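Local atomic coordinates of glucoamylase (Thermoanaerobacterium thermosaccharolyticum, PDB entry 1LF6), a protein that hydrolyses terminal alpha-1,4-linked glucose units successively from the non-reducing ends of starch-like chains, probably releasing beta-D-glucose. Residues Phe85-Val97 against Lys108-Lys122. Numbering follows the deposited sequence.
Sequences FVPDETKDAISKV and KLVNTDKKGRYRITK
Glu-89 OE2 is gripped by Lys-122 NZ, in a salt bridge at 2.6 Å, and by Phe-77 N, while Asn-111 ND2 donates to Glu-89 OE1 at 2.7 Å. Lys-122 NZ and Asn-111 ND2 both come from above the same face of the carboxylate, and the Asn-111 amide stands almost upright on it, 83° between planes. Lys-122 reaches it with an extended chain from the opposite direction; its NZ and Asn-111 ND2 share Gly-57 O as a second acceptor. The other end of the amide is fixed too: with chi1 at -172°, Ser-95 swings OG away from its backbone N and across to Asn-111 OD1, to which it donates at 2.6 Å. Ser-95 and Asn-111 share one face of the antiparallel hairpin of strands 93-99 and 107-113, at the edge of a sheet in the N-terminal beta-sandwich domain, away from the probable catalytic glutamates; Glu-89 comes from the preceding turn 89-92 and Lys-122 from the next strand. Paired backbone bonds join Ile-94 with Thr-112 and Lys-96 with Val-110; farther along, a water bridges Lys-96 O and Lys-108 O. At the turn end, Lys-114 N donates to Asp-92 O, and its extended side chain carries NZ to Lys-91 O at 2.8 Å. Beyond the turn, the Arg-117 guanidinium lies flat on the Phe-85 ring in a cation-pi stack, centres 3.5 Å apart and planes at 23°. Lys-115 CD rests on the opposite guanidinium face. Asp-113 OD2 takes Arg-117 NE in a salt bridge and also its backbone N. Pro-87 CG touches both Arg-117 NH2 and, at 3.5 Å, Tyr-118 CE1, while the buried Tyr-118 OH finds no polar partner.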
# COMPACT_ATOMS: atom_id res chain seq x y z
N PHE A 85 -29.62 -6.78 -22.25
CA PHE A 85 -28.68 -6.63 -21.13
C PHE A 85 -27.27 -6.17 -21.50
O PHE A 85 -26.75 -6.46 -22.58
CB PHE A 85 -28.61 -7.93 -20.32
CG PHE A 85 -27.92 -9.06 -21.04
CD1 PHE A 85 -26.53 -9.13 -21.09
CD2 PHE A 85 -28.66 -10.06 -21.66
CE1 PHE A 85 -25.89 -10.17 -21.74
CE2 PHE A 85 -28.04 -11.11 -22.31
CZ PHE A 85 -26.65 -11.17 -22.35
N VAL A 86 -26.65 -5.44 -20.56
CA VAL A 86 -25.30 -4.92 -20.72
C VAL A 86 -24.59 -4.94 -19.36
O VAL A 86 -24.63 -3.96 -18.62
CB VAL A 86 -25.31 -3.46 -21.23
CG1 VAL A 86 -23.89 -2.93 -21.37
CG2 VAL A 86 -26.03 -3.37 -22.56
N PRO A 87 -23.96 -6.08 -19.01
CA PRO A 87 -23.26 -6.18 -17.72
C PRO A 87 -21.79 -5.75 -17.72
O PRO A 87 -21.03 -6.05 -18.64
CB PRO A 87 -23.41 -7.66 -17.36
CG PRO A 87 -23.32 -8.30 -18.69
CD PRO A 87 -24.22 -7.42 -19.55
N ASP A 88 -21.42 -5.03 -16.66
CA ASP A 88 -20.06 -4.55 -16.45
C ASP A 88 -19.48 -5.58 -15.49
O ASP A 88 -19.96 -5.73 -14.37
CB ASP A 88 -20.11 -3.17 -15.79
CG ASP A 88 -18.73 -2.63 -15.41
OD1 ASP A 88 -18.62 -1.40 -15.20
OD2 ASP A 88 -17.76 -3.41 -15.32
N GLU A 89 -18.46 -6.31 -15.94
CA GLU A 89 -17.85 -7.35 -15.12
C GLU A 89 -17.45 -6.88 -13.73
O GLU A 89 -17.57 -7.62 -12.76
CB GLU A 89 -16.63 -7.96 -15.83
CG GLU A 89 -15.35 -7.13 -15.70
CD GLU A 89 -14.15 -7.80 -16.35
OE1 GLU A 89 -14.03 -9.04 -16.26
OE2 GLU A 89 -13.31 -7.07 -16.93
N THR A 90 -16.98 -5.63 -13.62
CA THR A 90 -16.55 -5.09 -12.34
C THR A 90 -17.67 -4.91 -11.32
O THR A 90 -17.41 -4.61 -10.15
CB THR A 90 -15.80 -3.74 -12.50
OG1 THR A 90 -16.70 -2.74 -12.99
CG2 THR A 90 -14.64 -3.89 -13.46
N LYS A 91 -18.92 -5.11 -11.73
CA LYS A 91 -20.03 -4.95 -10.79
C LYS A 91 -21.16 -5.95 -10.98
O LYS A 91 -21.96 -6.16 -10.07
CB LYS A 91 -20.58 -3.53 -10.88
CG LYS A 91 -20.88 -3.08 -12.29
CD LYS A 91 -20.31 -1.69 -12.54
CE LYS A 91 -20.97 -0.64 -11.66
NZ LYS A 91 -20.44 0.71 -11.96
N ASP A 92 -21.22 -6.58 -12.15
CA ASP A 92 -22.29 -7.54 -12.43
C ASP A 92 -21.81 -8.99 -12.46
O ASP A 92 -22.54 -9.87 -12.93
CB ASP A 92 -22.97 -7.20 -13.75
CG ASP A 92 -23.47 -5.77 -13.79
OD1 ASP A 92 -24.08 -5.34 -12.79
OD2 ASP A 92 -23.26 -5.09 -14.81
N ALA A 93 -20.60 -9.24 -11.97
CA ALA A 93 -20.05 -10.59 -11.96
C ALA A 93 -19.29 -10.84 -10.67
O ALA A 93 -18.80 -9.91 -10.04
CB ALA A 93 -19.14 -10.78 -13.16
N ILE A 94 -19.21 -12.11 -10.27
CA ILE A 94 -18.49 -12.49 -9.06
C ILE A 94 -17.07 -12.84 -9.46
O ILE A 94 -16.85 -13.65 -10.36
CB ILE A 94 -19.13 -13.71 -8.38
CG1 ILE A 94 -20.61 -13.46 -8.11
CG2 ILE A 94 -18.39 -14.02 -7.09
CD1 ILE A 94 -20.88 -12.28 -7.21
N SER A 95 -16.09 -12.23 -8.79
CA SER A 95 -14.69 -12.48 -9.11
C SER A 95 -14.00 -13.35 -8.09
O SER A 95 -14.20 -13.19 -6.88
CB SER A 95 -13.95 -11.14 -9.25
OG SER A 95 -12.63 -11.34 -9.73
N LYS A 96 -13.18 -14.27 -8.58
CA LYS A 96 -12.41 -15.18 -7.74
C LYS A 96 -10.96 -14.96 -8.14
O LYS A 96 -10.63 -15.01 -9.32
CB LYS A 96 -12.79 -16.64 -8.00
CG LYS A 96 -14.26 -16.96 -7.78
CD LYS A 96 -14.65 -16.76 -6.32
CE LYS A 96 -16.14 -16.93 -6.12
NZ LYS A 96 -16.53 -16.72 -4.69
N VAL A 97 -10.09 -14.73 -7.16
CA VAL A 97 -8.69 -14.51 -7.46
C VAL A 97 -7.78 -15.57 -6.85
O VAL A 97 -8.07 -16.10 -5.78
CB VAL A 97 -8.21 -13.12 -6.95
CG1 VAL A 97 -8.22 -13.09 -5.43
CG2 VAL A 97 -6.81 -12.80 -7.50
N LYS A 108 -4.59 -14.95 -11.57
CA LYS A 108 -5.62 -15.54 -12.40
C LYS A 108 -6.94 -15.07 -11.82
O LYS A 108 -7.17 -15.18 -10.61
CB LYS A 108 -5.56 -17.07 -12.35
CG LYS A 108 -6.67 -17.75 -13.14
CD LYS A 108 -6.61 -19.27 -13.00
CE LYS A 108 -7.73 -19.93 -13.76
NZ LYS A 108 -7.72 -21.41 -13.57
N LEU A 109 -7.80 -14.53 -12.67
CA LEU A 109 -9.10 -14.05 -12.23
C LEU A 109 -10.20 -14.79 -12.98
O LEU A 109 -10.12 -14.97 -14.19
CB LEU A 109 -9.23 -12.55 -12.49
CG LEU A 109 -8.41 -11.59 -11.62
CD1 LEU A 109 -8.45 -10.19 -12.23
CD2 LEU A 109 -8.96 -11.58 -10.21
N VAL A 110 -11.22 -15.22 -12.25
CA VAL A 110 -12.34 -15.90 -12.86
C VAL A 110 -13.57 -15.10 -12.48
O VAL A 110 -13.98 -15.09 -11.31
CB VAL A 110 -12.50 -17.35 -12.34
CG1 VAL A 110 -13.72 -18.00 -12.98
CG2 VAL A 110 -11.25 -18.14 -12.67
N ASN A 111 -14.15 -14.41 -13.45
CA ASN A 111 -15.34 -13.60 -13.21
C ASN A 111 -16.56 -14.30 -13.79
O ASN A 111 -16.65 -14.50 -15.00
CB ASN A 111 -15.18 -12.21 -13.83
CG ASN A 111 -13.95 -11.48 -13.31
OD1 ASN A 111 -13.49 -11.75 -12.20
ND2 ASN A 111 -13.43 -10.55 -14.10
N THR A 112 -17.48 -14.66 -12.90
CA THR A 112 -18.70 -15.35 -13.31
C THR A 112 -19.93 -14.46 -13.21
O THR A 112 -20.30 -14.02 -12.12
CB THR A 112 -18.94 -16.60 -12.44
OG1 THR A 112 -17.82 -17.48 -12.55
CG2 THR A 112 -20.19 -17.34 -12.89
N ASP A 113 -20.54 -14.20 -14.36
CA ASP A 113 -21.74 -13.37 -14.44
C ASP A 113 -22.73 -13.74 -13.34
O ASP A 113 -23.02 -14.91 -13.13
CB ASP A 113 -22.39 -13.57 -15.82
CG ASP A 113 -23.70 -12.82 -15.96
OD1 ASP A 113 -23.81 -11.69 -15.44
OD2 ASP A 113 -24.62 -13.36 -16.62
N LYS A 114 -23.23 -12.73 -12.63
CA LYS A 114 -24.19 -12.97 -11.56
C LYS A 114 -25.45 -13.65 -12.08
O LYS A 114 -26.16 -14.32 -11.32
CB LYS A 114 -24.57 -11.64 -10.89
CG LYS A 114 -23.45 -10.98 -10.10
CD LYS A 114 -23.94 -9.68 -9.47
CE LYS A 114 -22.84 -9.01 -8.66
NZ LYS A 114 -23.30 -7.70 -8.12
N LYS A 115 -25.72 -13.49 -13.37
CA LYS A 115 -26.89 -14.10 -13.98
C LYS A 115 -26.53 -15.41 -14.67
O LYS A 115 -27.35 -16.01 -15.36
CB LYS A 115 -27.54 -13.12 -14.95
CG LYS A 115 -28.07 -11.87 -14.26
CD LYS A 115 -28.58 -10.84 -15.24
CE LYS A 115 -29.09 -9.60 -14.52
NZ LYS A 115 -29.53 -8.54 -15.48
N GLY A 116 -25.28 -15.84 -14.48
CA GLY A 116 -24.80 -17.08 -15.06
C GLY A 116 -24.88 -17.23 -16.56
O GLY A 116 -25.17 -18.31 -17.06
N ARG A 117 -24.63 -16.14 -17.29
CA ARG A 117 -24.69 -16.19 -18.74
C ARG A 117 -23.30 -16.32 -19.35
O ARG A 117 -23.13 -16.96 -20.39
CB ARG A 117 -25.38 -14.93 -19.27
CG ARG A 117 -26.81 -14.77 -18.76
CD ARG A 117 -27.39 -13.41 -19.08
NE ARG A 117 -26.53 -12.33 -18.60
CZ ARG A 117 -26.94 -11.08 -18.39
NH1 ARG A 117 -28.20 -10.74 -18.63
NH2 ARG A 117 -26.08 -10.17 -17.97
N TYR A 118 -22.31 -15.72 -18.70
CA TYR A 118 -20.94 -15.78 -19.20
C TYR A 118 -19.91 -15.96 -18.09
O TYR A 118 -20.23 -15.95 -16.90
CB TYR A 118 -20.61 -14.50 -19.98
CG TYR A 118 -20.60 -13.26 -19.12
CD1 TYR A 118 -21.77 -12.52 -18.92
CD2 TYR A 118 -19.44 -12.85 -18.47
CE1 TYR A 118 -21.77 -11.40 -18.08
CE2 TYR A 118 -19.43 -11.73 -17.64
CZ TYR A 118 -20.60 -11.02 -17.44
OH TYR A 118 -20.60 -9.93 -16.60
N ARG A 119 -18.66 -16.12 -18.51
CA ARG A 119 -17.54 -16.29 -17.59
C ARG A 119 -16.28 -15.79 -18.29
O ARG A 119 -16.02 -16.16 -19.44
CB ARG A 119 -17.36 -17.76 -17.21
CG ARG A 119 -16.21 -18.02 -16.25
CD ARG A 119 -15.82 -19.48 -16.27
NE ARG A 119 -16.89 -20.34 -15.79
CZ ARG A 119 -17.02 -21.62 -16.11
NH1 ARG A 119 -18.03 -22.32 -15.62
NH2 ARG A 119 -16.15 -22.19 -16.93
N ILE A 120 -15.52 -14.95 -17.61
CA ILE A 120 -14.28 -14.43 -18.19
C ILE A 120 -13.12 -14.82 -17.29
O ILE A 120 -13.15 -14.59 -16.08
CB ILE A 120 -14.33 -12.89 -18.32
CG1 ILE A 120 -15.49 -12.48 -19.23
CG2 ILE A 120 -13.01 -12.38 -18.89
CD1 ILE A 120 -15.61 -10.98 -19.45
N THR A 121 -12.09 -15.43 -17.88
CA THR A 121 -10.92 -15.84 -17.11
C THR A 121 -9.71 -15.04 -17.57
O THR A 121 -9.48 -14.88 -18.77
CB THR A 121 -10.65 -17.35 -17.30
OG1 THR A 121 -11.80 -18.09 -16.88
CG2 THR A 121 -9.44 -17.79 -16.48
N LYS A 122 -8.94 -14.52 -16.62
CA LYS A 122 -7.78 -13.71 -16.95
C LYS A 122 -6.47 -14.19 -16.33
O LYS A 122 -6.45 -14.81 -15.27
CB LYS A 122 -8.02 -12.26 -16.53
CG LYS A 122 -9.34 -11.66 -17.00
CD LYS A 122 -9.57 -10.29 -16.37
CE LYS A 122 -10.85 -9.64 -16.87
NZ LYS A 122 -11.10 -8.31 -16.23
O HOH W 1 -9.05 -17.04 -10.25